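Local coordinates for TENA/THI-4 protein (Shewanella denitrificans OS217, PDB 3DDE) that is of unknown function but adopts a heme oxygenase-like fold and may have oxidoreductase activity, at residues A[12-17]-A[201-206]. Sequence-based numbering, arbitrary orientation.
Sequences QKVATM and AVMENS
Helices 7-24 and 193-223 run side by side in the same direction here, the axes of residues 12-17 and 201-206 inclined by 12° and 10.8 Å apart at their closest, with Val14 and Glu204 level with each other. No hydrogen bond crosses the gap; two selenomethionines reach across it from opposite helices, with Glu204, Lys13 and Val14 completing the contact. Met203 stretches across with CG anti to its backbone N (chi1 -178°). The extended chain brings its SE to 3.5 Å from Val14 CG2, and the final bend turns its CE onto Lys13 CB at 3.8 Å. Met17 makes the reverse crossing: its CG lies anti to the carbonyl carbon and the extended chi2 brings SE up to Glu204, after which the bend at chi3 (65°) turns the methyl CE onto its backbone. There CE comes to 3.2 Å from Glu204 O, while SE sits 4.0 Å from Glu204 CG, the two side chains crossing at about a right angle. Glu204 is extended beyond CG and carries its carboxylate along the more exposed flank. Lys13 has two conformers; in the one described here OE2 touches its aliphatic part, 3.4 Å from CE, and NZ remains 4.6 Å from that OE2, too far for a salt bridge, so any attraction is probably diffuse. On the buried flank Val14 and Met203 both pack on Trp139 of helix 134-141, whose NE1 is hydrogen-bonded to Ser206 OG. This packing of near-parallel helices, apolar inward and charged at the more exposed edge, joins the N-terminal helix to the long C-terminal one in the all-helical heme oxygenase-like fold.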
ATOM      1  N   GLN A  12       0.967   4.763  34.569  1.00 51.66           N
ATOM      2  CA  GLN A  12      -0.141   5.363  35.315  1.00 51.58           C
ATOM      3  C   GLN A  12      -1.398   5.523  34.454  1.00 51.36           C
ATOM      4  O   GLN A  12      -2.500   5.273  34.946  1.00 51.03           O
ATOM      5  CB  GLN A  12       0.267   6.705  35.952  1.00 51.76           C
ATOM      6  N   LYS A  13      -1.244   5.908  33.179  1.00 51.57           N
ATOM      7  CA  LYS A  13      -2.410   6.073  32.298  0.50 51.66           C
ATOM      8  C   LYS A  13      -3.027   4.700  31.989  1.00 51.47           C
ATOM      9  O   LYS A  13      -4.246   4.561  31.956  1.00 51.60           O
ATOM     10  CB  LYS A  13      -2.050   6.791  30.984  0.50 51.70           C
ATOM     11  CG  LYS A  13      -3.101   7.812  30.480  0.50 51.61           C
ATOM     12  CD  LYS A  13      -4.558   7.352  30.575  0.50 51.54           C
ATOM     13  CE  LYS A  13      -5.516   8.468  30.157  0.50 51.51           C
ATOM     14  NZ  LYS A  13      -6.936   8.172  30.516  0.50 51.26           N
ATOM     15  N   VAL A  14      -2.185   3.696  31.768  1.00 51.52           N
ATOM     16  CA  VAL A  14      -2.660   2.340  31.501  1.00 51.80           C
ATOM     17  C   VAL A  14      -3.436   1.775  32.700  1.00 51.69           C
ATOM     18  O   VAL A  14      -4.511   1.195  32.522  1.00 51.38           O
ATOM     19  CB  VAL A  14      -1.495   1.416  31.092  1.00 52.32           C
ATOM     20  CG1 VAL A  14      -1.938  -0.041  31.043  1.00 52.78           C
ATOM     21  CG2 VAL A  14      -0.954   1.852  29.726  1.00 52.46           C
ATOM     22  N   ALA A  15      -2.902   1.969  33.908  1.00 51.40           N
ATOM     23  CA  ALA A  15      -3.552   1.502  35.138  1.00 51.85           C
ATOM     24  C   ALA A  15      -4.931   2.153  35.347  1.00 51.90           C
ATOM     25  O   ALA A  15      -5.864   1.513  35.853  1.00 51.65           O
ATOM     26  CB  ALA A  15      -2.646   1.750  36.364  1.00 51.49           C
ATOM     27  N   THR A  16      -5.046   3.424  34.972  1.00 51.99           N
ATOM     28  CA  THR A  16      -6.310   4.148  35.069  1.00 52.14           C
ATOM     29  C   THR A  16      -7.324   3.595  34.072  1.00 51.91           C
ATOM     30  O   THR A  16      -8.501   3.457  34.393  1.00 52.30           O
ATOM     31  CB  THR A  16      -6.110   5.661  34.834  1.00 52.50           C
ATOM     32  OG1 THR A  16      -5.395   6.222  35.941  1.00 52.56           O
ATOM     33  CG2 THR A  16      -7.438   6.375  34.721  1.00 53.14           C
HETATM   34  N   MSE A  17      -6.868   3.276  32.867  1.00 51.88           N
HETATM   35  CA  MSE A  17      -7.745   2.722  31.826  1.00 51.64           C
HETATM   36  C   MSE A  17      -8.255   1.315  32.139  1.00 52.21           C
HETATM   37  O   MSE A  17      -9.435   1.041  31.920  1.00 52.79           O
HETATM   38  CB  MSE A  17      -7.052   2.735  30.466  1.00 51.29           C
HETATM   39  CG  MSE A  17      -6.867   4.138  29.936  1.00 51.05           C
HETATM   40 SE   MSE A  17      -5.992   4.169  28.251  0.75 50.47          SE
HETATM   41  CE  MSE A  17      -7.286   3.293  27.167  1.00 49.62           C
ATOM     42  N   ALA A 201      -1.029   8.457  22.290  1.00 50.94           N
ATOM     43  CA  ALA A 201      -2.268   8.482  21.525  1.00 50.85           C
ATOM     44  C   ALA A 201      -2.651   7.074  21.037  1.00 50.43           C
ATOM     45  O   ALA A 201      -3.800   6.678  21.110  1.00 51.60           O
ATOM     46  CB  ALA A 201      -2.135   9.469  20.328  1.00 49.87           C
ATOM     47  N   VAL A 202      -1.684   6.322  20.545  1.00 50.27           N
ATOM     48  CA  VAL A 202      -1.937   4.949  20.062  1.00 50.17           C
ATOM     49  C   VAL A 202      -2.183   3.974  21.201  1.00 50.35           C
ATOM     50  O   VAL A 202      -3.016   3.083  21.078  1.00 51.75           O
ATOM     51  CB  VAL A 202      -0.791   4.443  19.152  1.00 49.28           C
ATOM     52  CG1 VAL A 202      -0.966   2.923  18.753  1.00 48.29           C
ATOM     53  CG2 VAL A 202      -0.710   5.330  17.930  1.00 47.49           C
HETATM   54  N   MSE A 203      -1.456   4.136  22.301  1.00 49.87           N
HETATM   55  CA  MSE A 203      -1.622   3.298  23.476  1.00 49.26           C
HETATM   56  C   MSE A 203      -3.071   3.380  23.944  1.00 50.11           C
HETATM   57  O   MSE A 203      -3.725   2.368  24.202  1.00 49.35           O
HETATM   58  CB  MSE A 203      -0.696   3.818  24.591  1.00 49.14           C
HETATM   59  CG  MSE A 203      -0.688   3.025  25.894  1.00 47.85           C
HETATM   60 SE   MSE A 203       0.397   3.924  27.230  0.75 48.36          SE
HETATM   61  CE  MSE A 203      -0.766   5.431  27.626  1.00 47.02           C
ATOM     62  N   GLU A 204      -3.547   4.616  24.056  1.00 50.56           N
ATOM     63  CA  GLU A 204      -4.884   4.906  24.540  1.00 51.66           C
ATOM     64  C   GLU A 204      -5.967   4.388  23.615  1.00 51.53           C
ATOM     65  O   GLU A 204      -6.877   3.699  24.059  1.00 51.71           O
ATOM     66  CB  GLU A 204      -5.073   6.413  24.738  1.00 51.73           C
ATOM     67  CG  GLU A 204      -4.365   6.994  25.963  1.00 52.66           C
ATOM     68  CD  GLU A 204      -4.455   8.527  26.044  1.00 53.09           C
ATOM     69  OE1 GLU A 204      -4.877   9.151  25.057  1.00 54.62           O
ATOM     70  OE2 GLU A 204      -4.091   9.122  27.086  1.00 54.49           O
ATOM     71  N   ASN A 205      -5.861   4.704  22.325  1.00 51.37           N
ATOM     72  CA  ASN A 205      -6.928   4.342  21.409  1.00 50.75           C
ATOM     73  C   ASN A 205      -6.943   2.865  21.137  1.00 50.74           C
ATOM     74  O   ASN A 205      -8.004   2.274  21.069  1.00 51.97           O
ATOM     75  CB  ASN A 205      -6.913   5.177  20.113  1.00 50.62           C
ATOM     76  CG  ASN A 205      -8.265   5.154  19.392  1.00 51.09           C
ATOM     77  OD1 ASN A 205      -9.302   5.531  19.972  1.00 52.02           O
ATOM     78  ND2 ASN A 205      -8.268   4.723  18.129  1.00 50.61           N
ATOM     79  N   SER A 206      -5.783   2.242  20.996  1.00 51.39           N
ATOM     80  CA  SER A 206      -5.755   0.790  20.770  1.00 50.89           C
ATOM     81  C   SER A 206      -6.418   0.041  21.944  1.00 50.96           C
ATOM     82  O   SER A 206      -7.083  -0.966  21.727  1.00 51.72           O
ATOM     83  CB  SER A 206      -4.328   0.281  20.495  1.00 50.63           C
ATOM     84  OG  SER A 206      -3.446   0.605  21.558  1.00 51.11           O
TER